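Local atomic coordinates of pyrrolidone-carboxylate peptidase (Deinococcus radiodurans R1, PDB entry 5Z48), a protein that removes an N-terminal pyroglutamyl group from peptides, acting as a thiol-dependent omega peptidase of the C15 family. Residues A23-E28 with L192-I197; A67-G72 with R202-A207; A176-A181 with P187-L192. One frame throughout, in Å; residues are numbered along the deposited sequence.

Along the chain, 23-28 and 67-72 come first, then 176-181 and 187-192, then 192-197 and 202-207 on helix 194-211. Contacts 1 and 2 therefore cross along the chain: the C-terminal helix folds back on helix 21-29 with its first turn, and on strand 67-73 of the central sheet with a later part. Their centres are about 12 Å apart. Contact 3 is a local turn-back just before that helix and shares Leu-192 with contact 1. Its centre is about 14 Å from that of contact 1 and about 23 Å from that of contact 2. The series runs from the buried sheet to the subunit interface, where contacts 1 and 3 touch the second subunit.

Contact 1: residues A23-E28 with L192-I197; sequences AQAAQE and LPQSEI
Gln-24 makes the closest approach to the other segment. Gln-24 CB lies 3.5 Å from Gln-194 CD. The two glutamine side chains cross at about a right angle, with their amide planes 44° apart. The end of Gln-24 then bends away, and its NE2 bonds to Asp-19. Ala-25 comes next. Ala-25 CB lies 4.0 Å from Gln-194 NE2. One turn on, Glu-28 runs alongside Gln-194 in the opposite direction, Glu-28 OE2 3.8 Å from Gln-194 CG. The carboxylate bonds to Thr-198.

Every close contact across the pair is made by Gln-194. Its CG stands anti to the backbone N (chi1 -179°), which sends the chain out from the first turn of its helix toward helix 21-29. The amide is held at both ends: OE1 accepts from Asn-175, and NE2 donates to Pro-21 O and Thr-198 OG1. Replacing Gln-194 by an alanine would remove the amide, and Pro-21 O, Asn-175 ND2 and Thr-198 OG1 would probably each lose a partner while a gap opened beside Gln-24 CB.

Pro-193 is the N-cap of helix 194-211. Helix 21-29 lies between this helix start and strand 38-45, where Ala-23 and Ala-26 touch Leu-44. Ala-25 also packs on Thr-198 and Val-201, so the helix pairing continues past the first turn.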
ATOM      1  N   ALA B  23     -14.441  -1.770  20.835  1.00 10.14           N
ATOM      2  CA  ALA B  23     -14.945  -2.177  22.142  1.00 10.82           C
ATOM      3  C   ALA B  23     -14.301  -1.377  23.260  1.00 10.64           C
ATOM      4  O   ALA B  23     -14.983  -0.980  24.224  1.00 13.89           O
ATOM      5  CB  ALA B  23     -14.692  -3.662  22.366  1.00 11.97           C
ATOM      6  N   GLN B  24     -12.982  -1.203  23.197  1.00 10.07           N
ATOM      7  CA  GLN B  24     -12.302  -0.468  24.267  1.00 10.90           C
ATOM      8  C   GLN B  24     -12.807   0.960  24.362  1.00 10.68           C
ATOM      9  O   GLN B  24     -12.966   1.494  25.462  1.00 12.48           O
ATOM     10  CB  GLN B  24     -10.793  -0.470  24.012  1.00 13.60           C
ATOM     11  CG  GLN B  24     -10.174  -1.843  23.982  1.00 17.58           C
ATOM     12  CD  GLN B  24      -9.973  -2.391  25.346  1.00 22.49           C
ATOM     13  OE1 GLN B  24     -10.177  -1.682  26.355  1.00 24.08           O
ATOM     14  NE2 GLN B  24      -9.596  -3.676  25.426  1.00 27.23           N
ATOM     15  N   ALA B  25     -12.983   1.624  23.218  1.00 11.75           N
ATOM     16  CA  ALA B  25     -13.444   3.007  23.251  1.00 11.12           C
ATOM     17  C   ALA B  25     -14.868   3.100  23.787  1.00 11.17           C
ATOM     18  O   ALA B  25     -15.168   4.013  24.571  1.00 11.70           O
ATOM     19  CB  ALA B  25     -13.348   3.605  21.852  1.00 13.59           C
ATOM     20  N   ALA B  26     -15.760   2.207  23.336  1.00 11.12           N
ATOM     21  CA  ALA B  26     -17.129   2.251  23.858  1.00 10.02           C
ATOM     22  C   ALA B  26     -17.127   2.041  25.361  1.00 12.37           C
ATOM     23  O   ALA B  26     -17.850   2.729  26.108  1.00 14.46           O
ATOM     24  CB  ALA B  26     -18.010   1.197  23.165  1.00 11.49           C
ATOM     25  N   GLN B  27     -16.311   1.099  25.851  1.00 11.92           N
ATOM     26  CA  GLN B  27     -16.275   0.838  27.283  1.00 13.45           C
ATOM     27  C   GLN B  27     -15.809   2.062  28.062  1.00 15.25           C
ATOM     28  O   GLN B  27     -16.387   2.400  29.109  1.00 15.12           O
ATOM     29  CB  GLN B  27     -15.373  -0.367  27.577  1.00 14.48           C
ATOM     30  CG  GLN B  27     -15.688  -1.055  28.924  1.00 16.84           C
ATOM     31  CD  GLN B  27     -16.977  -1.910  28.859  1.00 20.38           C
ATOM     32  OE1 GLN B  27     -17.422  -2.294  27.785  1.00 23.37           O
ATOM     33  NE2 GLN B  27     -17.496  -2.296  30.026  1.00 21.20           N
ATOM     34  N   GLU B  28     -14.761   2.745  27.570  1.00 13.33           N
ATOM     35  CA  GLU B  28     -14.211   3.870  28.313  1.00 14.45           C
ATOM     36  C   GLU B  28     -15.144   5.066  28.321  1.00 14.40           C
ATOM     37  O   GLU B  28     -15.140   5.836  29.307  1.00 16.49           O
ATOM     38  CB  GLU B  28     -12.882   4.324  27.703  1.00 17.30           C
ATOM     39  CG  GLU B  28     -11.720   3.387  27.787  1.00 23.60           C
ATOM     40  CD  GLU B  28     -10.463   4.113  27.290  1.00 29.88           C
ATOM     41  OE1 GLU B  28     -10.140   5.186  27.875  1.00 31.89           O
ATOM     42  OE2 GLU B  28      -9.842   3.664  26.293  1.00 27.06           O
ATOM     43  N   LEU B 192      -2.823   2.927  15.984  1.00 10.75           N
ATOM     44  CA  LEU B 192      -2.825   4.099  16.862  1.00 10.93           C
ATOM     45  C   LEU B 192      -2.899   3.599  18.291  1.00 11.93           C
ATOM     46  O   LEU B 192      -3.564   2.592  18.544  1.00 11.07           O
ATOM     47  CB  LEU B 192      -4.029   5.026  16.611  1.00  9.96           C
ATOM     48  CG  LEU B 192      -3.974   5.640  15.240  1.00 10.95           C
ATOM     49  CD1 LEU B 192      -5.294   6.361  15.024  1.00 12.38           C
ATOM     50  CD2 LEU B 192      -2.795   6.584  15.124  1.00 13.50           C
ATOM     51  N   PRO B 193      -2.240   4.255  19.243  1.00 11.30           N
ATOM     52  CA  PRO B 193      -2.472   3.877  20.641  1.00 10.34           C
ATOM     53  C   PRO B 193      -3.951   3.982  20.956  1.00 11.87           C
ATOM     54  O   PRO B 193      -4.656   4.858  20.433  1.00 12.01           O
ATOM     55  CB  PRO B 193      -1.675   4.914  21.444  1.00 12.87           C
ATOM     56  CG  PRO B 193      -0.576   5.379  20.431  1.00 14.17           C
ATOM     57  CD  PRO B 193      -1.340   5.415  19.137  1.00 11.84           C
ATOM     58  N   GLN B 194      -4.418   3.113  21.863  1.00 12.09           N
ATOM     59  CA  GLN B 194      -5.840   3.129  22.186  1.00 10.57           C
ATOM     60  C   GLN B 194      -6.302   4.512  22.659  1.00 11.52           C
ATOM     61  O   GLN B 194      -7.430   4.925  22.366  1.00 11.97           O
ATOM     62  CB  GLN B 194      -6.168   2.058  23.240  1.00 11.45           C
ATOM     63  CG  GLN B 194      -7.656   2.040  23.586  1.00 13.86           C
ATOM     64  CD  GLN B 194      -8.491   1.595  22.392  1.00 12.68           C
ATOM     65  OE1 GLN B 194      -8.176   0.592  21.759  1.00 12.78           O
ATOM     66  NE2 GLN B 194      -9.562   2.345  22.086  1.00 11.07           N
ATOM     67  N   SER B 195      -5.451   5.243  23.401  1.00 13.03           N
ATOM     68  CA  SER B 195      -5.901   6.544  23.906  1.00 12.76           C
ATOM     69  C   SER B 195      -6.186   7.531  22.779  1.00 13.76           C
ATOM     70  O   SER B 195      -7.080   8.365  22.912  1.00 13.67           O
ATOM     71  CB  SER B 195      -4.877   7.143  24.859  1.00 16.18           C
ATOM     72  OG  SER B 195      -3.567   7.249  24.302  1.00 16.56           O
ATOM     73  N   GLU B 196      -5.456   7.442  21.670  1.00 12.55           N
ATOM     74  CA  GLU B 196      -5.762   8.281  20.504  1.00  9.72           C
ATOM     75  C   GLU B 196      -7.087   7.886  19.861  1.00 10.66           C
ATOM     76  O   GLU B 196      -7.875   8.751  19.471  1.00 11.19           O
ATOM     77  CB  GLU B 196      -4.593   8.172  19.523  1.00 12.52           C
ATOM     78  CG  GLU B 196      -4.837   8.874  18.145  1.00 12.13           C
ATOM     79  CD  GLU B 196      -4.666  10.381  18.174  1.00 14.58           C
ATOM     80  OE1 GLU B 196      -4.549  10.977  19.288  1.00 14.21           O
ATOM     81  OE2 GLU B 196      -4.547  11.010  17.077  1.00 13.41           O
ATOM     82  N   ILE B 197      -7.337   6.579  19.725  1.00 10.45           N
ATOM     83  CA  ILE B 197      -8.600   6.086  19.158  1.00  9.23           C
ATOM     84  C   ILE B 197      -9.773   6.528  20.016  1.00 10.60           C
ATOM     85  O   ILE B 197     -10.770   7.065  19.507  1.00 11.76           O
ATOM     86  CB  ILE B 197      -8.547   4.556  19.008  1.00 10.80           C
ATOM     87  CG1 ILE B 197      -7.485   4.170  17.973  1.00 12.37           C
ATOM     88  CG2 ILE B 197      -9.916   4.002  18.595  1.00 12.03           C
ATOM     89  CD1 ILE B 197      -7.165   2.646  17.939  1.00 13.01           C
TER

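Contact 2: residues A67-G72 with R202-A207; sequences AVLLTG and RVAAEA
Leu-69 holds its CG anti to the backbone N (chi1 -175°). With CD1 turned to one side, CD2 is left anti to CA and reaches the helix. This one methyl makes the whole contact with Ala-204 and Ala-205. Leu-69 CD2 stands 4.2 Å from Ala-204 CB and 4.4 Å from Ala-205 CB. The helix atom nearest to Leu-69 CD2 is the backbone N of Ala-205, at 4.1 Å. The methyl thus comes in over the backbone between two successive alanines. Both have short side chains, so the leucine can come near the main chain of the helix. The CA atoms of Leu-69 and Ala-205 are 7.2 Å apart. The contact is apolar and buried, and its distances are those of ordinary van der Waals packing.

Arg-202 and Glu-206 pair with each other along the helix. Arg-202 leaves the helix away from the strand, and its side chain is extended. Arg-202 NE donates to Glu-206 OE2 at 2.8 Å with an angle of 167°, in a salt bridge between residues four apart, one turn of helix. The carboxylate oxygen lies close to the guanidinium plane. The arginine, in turn, meets that oxygen from above the carboxylate plane, 41° out of it.

Strand 67-73 runs between strands 5-11 and 167-172 and is parallel to both, within the central sheet of an alpha/beta fold. Leu-69 also touches Leu-8 and Leu-170 on these two neighbours. Gly-72, near the end of the strand, belongs to the pyroglutamate pocket. On the helix side, Ala-204 packs against Leu-170 and against Ile-124 of helix 121-130. Helix 194-211 is thereby set against the sheet, with helix 121-130 beside it and helix 21-29 touching Arg-202 through Leu-29.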
ATOM      1  N   ALA B  67     -29.082  10.453  18.965  1.00 11.96           N
ATOM      2  CA  ALA B  67     -28.031  10.301  17.969  1.00 12.36           C
ATOM      3  C   ALA B  67     -27.420   8.931  18.163  1.00 11.03           C
ATOM      4  O   ALA B  67     -27.461   8.382  19.272  1.00 12.69           O
ATOM      5  CB  ALA B  67     -26.962  11.386  18.139  1.00 14.36           C
ATOM      6  N   VAL B  68     -26.854   8.375  17.076  1.00 10.97           N
ATOM      7  CA  VAL B  68     -26.329   7.008  17.069  1.00 12.58           C
ATOM      8  C   VAL B  68     -24.950   7.021  16.422  1.00 12.33           C
ATOM      9  O   VAL B  68     -24.806   7.398  15.243  1.00 11.16           O
ATOM     10  CB  VAL B  68     -27.272   6.036  16.329  1.00 11.24           C
ATOM     11  CG1 VAL B  68     -26.710   4.621  16.275  1.00 12.45           C
ATOM     12  CG2 VAL B  68     -28.683   6.080  16.950  1.00 12.68           C
ATOM     13  N   LEU B  69     -23.935   6.611  17.189  1.00  9.81           N
ATOM     14  CA  LEU B  69     -22.552   6.478  16.717  1.00  8.26           C
ATOM     15  C   LEU B  69     -22.114   5.012  16.809  1.00  9.75           C
ATOM     16  O   LEU B  69     -21.798   4.505  17.890  1.00 10.22           O
ATOM     17  CB  LEU B  69     -21.617   7.409  17.507  1.00 11.05           C
ATOM     18  CG  LEU B  69     -20.154   7.433  17.017  1.00 10.76           C
ATOM     19  CD1 LEU B  69     -20.034   7.772  15.547  1.00 11.10           C
ATOM     20  CD2 LEU B  69     -19.365   8.483  17.816  1.00 12.38           C
ATOM     21  N   LEU B  70     -22.096   4.306  15.675  1.00 10.47           N
ATOM     22  CA  LEU B  70     -21.670   2.917  15.625  1.00  8.93           C
ATOM     23  C   LEU B  70     -20.181   2.889  15.268  1.00  8.92           C
ATOM     24  O   LEU B  70     -19.770   3.591  14.324  1.00 10.11           O
ATOM     25  CB  LEU B  70     -22.466   2.182  14.551  1.00  8.94           C
ATOM     26  CG  LEU B  70     -23.996   2.364  14.593  1.00 10.89           C
ATOM     27  CD1 LEU B  70     -24.555   1.760  13.252  1.00 14.21           C
ATOM     28  CD2 LEU B  70     -24.634   1.688  15.775  1.00 12.36           C
ATOM     29  N   THR B  71     -19.383   2.110  15.994  1.00  9.58           N
ATOM     30  CA  THR B  71     -17.946   2.062  15.712  1.00  9.66           C
ATOM     31  C   THR B  71     -17.454   0.620  15.535  1.00 10.28           C
ATOM     32  O   THR B  71     -18.043  -0.354  16.035  1.00 10.45           O
ATOM     33  CB  THR B  71     -17.104   2.773  16.810  1.00 11.53           C
ATOM     34  OG1 THR B  71     -17.001   1.989  17.994  1.00 11.37           O
ATOM     35  CG2 THR B  71     -17.735   4.118  17.168  1.00 11.94           C
ATOM     36  N   GLY B  72     -16.297   0.497  14.870  1.00 10.04           N
ATOM     37  CA  GLY B  72     -15.754  -0.822  14.598  1.00 10.27           C
ATOM     38  C   GLY B  72     -14.330  -0.683  14.112  1.00 10.25           C
ATOM     39  O   GLY B  72     -13.891   0.410  13.719  1.00 10.14           O
ATOM     40  N   ARG B 202     -14.482  10.146  21.108  1.00 11.27           N
ATOM     41  CA  ARG B 202     -15.022  11.171  22.008  1.00 10.31           C
ATOM     42  C   ARG B 202     -15.247  12.486  21.264  1.00 12.20           C
ATOM     43  O   ARG B 202     -16.310  13.110  21.381  1.00 12.06           O
ATOM     44  CB  ARG B 202     -14.064  11.398  23.176  1.00  9.76           C
ATOM     45  CG  ARG B 202     -14.621  12.449  24.157  1.00 14.70           C
ATOM     46  CD  ARG B 202     -13.693  12.765  25.303  1.00 18.33           C
ATOM     47  NE  ARG B 202     -14.265  13.804  26.171  1.00 27.77           N
ATOM     48  CZ  ARG B 202     -14.050  13.889  27.485  1.00 36.00           C
ATOM     49  NH1 ARG B 202     -13.290  12.982  28.090  1.00 37.95           N
ATOM     50  NH2 ARG B 202     -14.606  14.873  28.203  1.00 36.36           N
ATOM     51  N   VAL B 203     -14.256  12.918  20.482  1.00 12.09           N
ATOM     52  CA  VAL B 203     -14.375  14.169  19.731  1.00 11.69           C
ATOM     53  C   VAL B 203     -15.521  14.091  18.719  1.00 12.54           C
ATOM     54  O   VAL B 203     -16.284  15.062  18.551  1.00 13.05           O
ATOM     55  CB  VAL B 203     -13.012  14.516  19.081  1.00 10.19           C
ATOM     56  CG1 VAL B 203     -13.096  15.708  18.103  1.00 11.70           C
ATOM     57  CG2 VAL B 203     -12.036  14.872  20.179  1.00 12.83           C
ATOM     58  N   ALA B 204     -15.682  12.940  18.060  1.00 10.90           N
ATOM     59  CA  ALA B 204     -16.813  12.763  17.150  1.00  9.17           C
ATOM     60  C   ALA B 204     -18.124  12.854  17.897  1.00 11.83           C
ATOM     61  O   ALA B 204     -19.056  13.513  17.423  1.00 11.50           O
ATOM     62  CB  ALA B 204     -16.700  11.433  16.388  1.00 10.07           C
ATOM     63  N   ALA B 205     -18.215  12.178  19.063  1.00 11.05           N
ATOM     64  CA  ALA B 205     -19.446  12.221  19.867  1.00 12.27           C
ATOM     65  C   ALA B 205     -19.794  13.655  20.259  1.00 11.99           C
ATOM     66  O   ALA B 205     -20.961  14.079  20.163  1.00 13.05           O
ATOM     67  CB  ALA B 205     -19.275  11.367  21.115  1.00 13.47           C
ATOM     68  N   GLU B 206     -18.784  14.428  20.664  1.00 11.87           N
ATOM     69  CA  GLU B 206     -19.011  15.807  21.085  1.00 13.71           C
ATOM     70  C   GLU B 206     -19.491  16.660  19.916  1.00 12.92           C
ATOM     71  O   GLU B 206     -20.373  17.521  20.086  1.00 15.21           O
ATOM     72  CB  GLU B 206     -17.710  16.376  21.695  1.00 18.19           C
ATOM     73  CG  GLU B 206     -17.261  15.645  22.970  1.00 27.29           C
ATOM     74  CD  GLU B 206     -15.872  16.034  23.505  1.00 34.74           C
ATOM     75  OE1 GLU B 206     -15.061  16.593  22.735  1.00 37.85           O
ATOM     76  OE2 GLU B 206     -15.604  15.765  24.706  1.00 36.98           O
ATOM     77  N   ALA B 207     -18.938  16.428  18.728  1.00 12.05           N
ATOM     78  CA  ALA B 207     -19.360  17.222  17.571  1.00 11.90           C
ATOM     79  C   ALA B 207     -20.798  16.878  17.165  1.00 12.54           C
ATOM     80  O   ALA B 207     -21.573  17.769  16.794  1.00 13.97           O
ATOM     81  CB  ALA B 207     -18.416  17.026  16.380  1.00 12.56           C
TER

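Contact 3: residues A176-A181 with P187-L192; sequences AAVALA and PPLPYL
The short helix 176-180 lies along the irregular segment 187-192, with CA atoms 5.6 Å apart at Ala-179 and Leu-189 and 6.2 Å apart at Ala-176 and Tyr-191. Ala-179 faces the loop. Ala-179 CB sits 3.8 Å from Tyr-191 CB and also touches the base of the ring. Tyr-191 has its CG between the backbone N and the carbonyl carbon (chi1 78°), which lays the ring beside the start of the helix. There Tyr-191 CD2 is 3.9 Å from Ala-176 N, and CE2 is near Ala-176 CB. Further back in the loop, Leu-189 meets Val-178, the two side chains crossing at a slant, with Leu-189 CD1 3.9 Å from Val-178 CG1.

The short helix and the returning loop together form the connection from strand 167-172 to helix 194-211 in this alpha/beta fold. Pro-187, Pro-188 and Pro-190 lie in an extended, polyproline-II-like chain that pairs with no strand. A water bridges the two backbones. It donates to Ala-179 O at 2.8 Å and accepts from Leu-189 N at 3.1 Å.

This connection also faces the second subunit. Tyr-191 OH bonds to Glu-196 of that subunit, and Tyr-191 packs on Leu-192 of the second subunit. Leu-189 O accepts from Gln-79 and Leu-180 O from Arg-129, both of the second subunit. Within the chain, Asn-175 OD1 accepts from Val-178 N at the start of the helix.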
ATOM      1  N   ALA B 176      -2.463  -0.949  19.422  1.00 11.78           N
ATOM      2  CA  ALA B 176      -1.206  -1.685  19.527  1.00 12.44           C
ATOM      3  C   ALA B 176      -1.449  -3.185  19.645  1.00 14.00           C
ATOM      4  O   ALA B 176      -0.713  -3.986  19.046  1.00 13.99           O
ATOM      5  CB  ALA B 176      -0.384  -1.192  20.725  1.00 13.08           C
ATOM      6  N   ALA B 177      -2.465  -3.591  20.432  1.00 11.70           N
ATOM      7  CA  ALA B 177      -2.700  -5.016  20.643  1.00 14.64           C
ATOM      8  C   ALA B 177      -2.995  -5.723  19.333  1.00 14.79           C
ATOM      9  O   ALA B 177      -2.490  -6.838  19.091  1.00 14.38           O
ATOM     10  CB  ALA B 177      -3.839  -5.216  21.648  1.00 16.80           C
ATOM     11  N   VAL B 178      -3.806  -5.086  18.479  1.00 11.81           N
ATOM     12  CA  VAL B 178      -4.124  -5.646  17.169  1.00 11.17           C
ATOM     13  C   VAL B 178      -2.865  -5.737  16.316  1.00 12.78           C
ATOM     14  O   VAL B 178      -2.594  -6.768  15.687  1.00 13.27           O
ATOM     15  CB  VAL B 178      -5.233  -4.825  16.473  1.00 13.32           C
ATOM     16  CG1 VAL B 178      -5.420  -5.277  15.027  1.00 12.52           C
ATOM     17  CG2 VAL B 178      -6.562  -5.000  17.212  1.00 16.25           C
ATOM     18  N   ALA B 179      -2.056  -4.669  16.305  1.00 12.27           N
ATOM     19  CA  ALA B 179      -0.863  -4.674  15.451  1.00 14.44           C
ATOM     20  C   ALA B 179       0.176  -5.690  15.935  1.00 13.82           C
ATOM     21  O   ALA B 179       0.892  -6.294  15.120  1.00 13.86           O
ATOM     22  CB  ALA B 179      -0.256  -3.252  15.398  1.00 12.54           C
ATOM     23  N   LEU B 180       0.302  -5.886  17.264  1.00 13.11           N
ATOM     24  CA  LEU B 180       1.299  -6.807  17.827  1.00 14.77           C
ATOM     25  C   LEU B 180       1.014  -8.281  17.510  1.00 16.20           C
ATOM     26  O   LEU B 180       1.943  -9.106  17.533  1.00 19.32           O
ATOM     27  CB  LEU B 180       1.383  -6.638  19.344  1.00 13.53           C
ATOM     28  CG  LEU B 180       2.049  -5.315  19.745  1.00 14.63           C
ATOM     29  CD1 LEU B 180       1.744  -5.012  21.232  1.00 16.37           C
ATOM     30  CD2 LEU B 180       3.571  -5.365  19.530  1.00 15.60           C
ATOM     31  N   ALA B 181      -0.248  -8.620  17.216  1.00 17.26           N
ATOM     32  CA  ALA B 181      -0.648 -10.004  16.966  1.00 20.75           C
ATOM     33  C   ALA B 181      -0.483 -10.424  15.506  1.00 22.37           C
ATOM     34  O   ALA B 181      -0.627 -11.610  15.193  1.00 26.69           O
ATOM     35  CB  ALA B 181      -2.112 -10.201  17.394  1.00 19.73           C
ATOM     36  N   PRO B 187       2.198  -8.268   6.259  1.00 41.25           N
ATOM     37  CA  PRO B 187       2.674  -6.890   6.303  1.00 37.70           C
ATOM     38  C   PRO B 187       2.274  -6.229   7.609  1.00 29.36           C
ATOM     39  O   PRO B 187       1.205  -6.523   8.170  1.00 28.97           O
ATOM     40  CB  PRO B 187       1.963  -6.234   5.106  1.00 40.25           C
ATOM     41  CG  PRO B 187       0.658  -6.979   5.045  1.00 41.51           C
ATOM     42  CD  PRO B 187       1.041  -8.412   5.352  1.00 42.74           C
ATOM     43  N   PRO B 188       3.081  -5.312   8.114  1.00 25.18           N
ATOM     44  CA  PRO B 188       2.704  -4.620   9.349  1.00 19.83           C
ATOM     45  C   PRO B 188       1.483  -3.729   9.149  1.00 17.02           C
ATOM     46  O   PRO B 188       1.267  -3.159   8.078  1.00 19.74           O
ATOM     47  CB  PRO B 188       3.943  -3.786   9.679  1.00 22.09           C
ATOM     48  CG  PRO B 188       4.625  -3.580   8.372  1.00 27.98           C
ATOM     49  CD  PRO B 188       4.398  -4.877   7.611  1.00 27.85           C
ATOM     50  N   LEU B 189       0.691  -3.565  10.247  1.00 13.84           N
ATOM     51  CA  LEU B 189      -0.502  -2.725  10.191  1.00 14.09           C
ATOM     52  C   LEU B 189      -0.184  -1.306  10.643  1.00 13.02           C
ATOM     53  O   LEU B 189       0.494  -1.123  11.663  1.00 13.36           O
ATOM     54  CB  LEU B 189      -1.603  -3.269  11.111  1.00 15.21           C
ATOM     55  CG  LEU B 189      -2.245  -4.603  10.708  1.00 15.65           C
ATOM     56  CD1 LEU B 189      -3.198  -4.994  11.844  1.00 16.59           C
ATOM     57  CD2 LEU B 189      -2.982  -4.438   9.352  1.00 19.08           C
ATOM     58  N   PRO B 190      -0.690  -0.275   9.978  1.00 12.96           N
ATOM     59  CA  PRO B 190      -0.841   1.013  10.652  1.00 12.15           C
ATOM     60  C   PRO B 190      -1.639   0.818  11.934  1.00 12.00           C
ATOM     61  O   PRO B 190      -2.572  -0.002  11.997  1.00 14.17           O
ATOM     62  CB  PRO B 190      -1.614   1.874   9.642  1.00 13.54           C
ATOM     63  CG  PRO B 190      -1.392   1.220   8.290  1.00 14.85           C
ATOM     64  CD  PRO B 190      -1.320  -0.275   8.647  1.00 13.93           C
ATOM     65  N   TYR B 191      -1.302   1.596  12.966  1.00 11.80           N
ATOM     66  CA  TYR B 191      -2.013   1.475  14.228  1.00 10.71           C
ATOM     67  C   TYR B 191      -2.001   2.817  14.948  1.00 10.36           C
ATOM     68  O   TYR B 191      -1.297   3.745  14.554  1.00 11.24           O
ATOM     69  CB  TYR B 191      -1.386   0.385  15.123  1.00 10.56           C
ATOM     70  CG  TYR B 191      -0.115   0.835  15.839  1.00 12.18           C
ATOM     71  CD1 TYR B 191       1.117   0.893  15.172  1.00 13.26           C
ATOM     72  CD2 TYR B 191      -0.161   1.217  17.177  1.00 11.68           C
ATOM     73  CE1 TYR B 191       2.270   1.311  15.836  1.00 11.99           C
ATOM     74  CE2 TYR B 191       0.984   1.656  17.845  1.00 10.67           C
ATOM     75  CZ  TYR B 191       2.186   1.703  17.178  1.00 11.37           C
ATOM     76  OH  TYR B 191       3.287   2.144  17.871  1.00 11.73           O
ATOM     77  N   LEU B 192      -2.823   2.927  15.984  1.00 10.75           N
ATOM     78  CA  LEU B 192      -2.825   4.099  16.862  1.00 10.93           C
ATOM     79  C   LEU B 192      -2.899   3.599  18.291  1.00 11.93           C
ATOM     80  O   LEU B 192      -3.564   2.592  18.544  1.00 11.07           O
ATOM     81  CB  LEU B 192      -4.029   5.026  16.611  1.00  9.96           C
ATOM     82  CG  LEU B 192      -3.974   5.640  15.240  1.00 10.95           C
ATOM     83  CD1 LEU B 192      -5.294   6.361  15.024  1.00 12.38           C
ATOM     84  CD2 LEU B 192      -2.795   6.584  15.124  1.00 13.50           C
TER
HETATM   85  O   HOH W   1       1.597  -5.201  12.661  1.00 14.07           O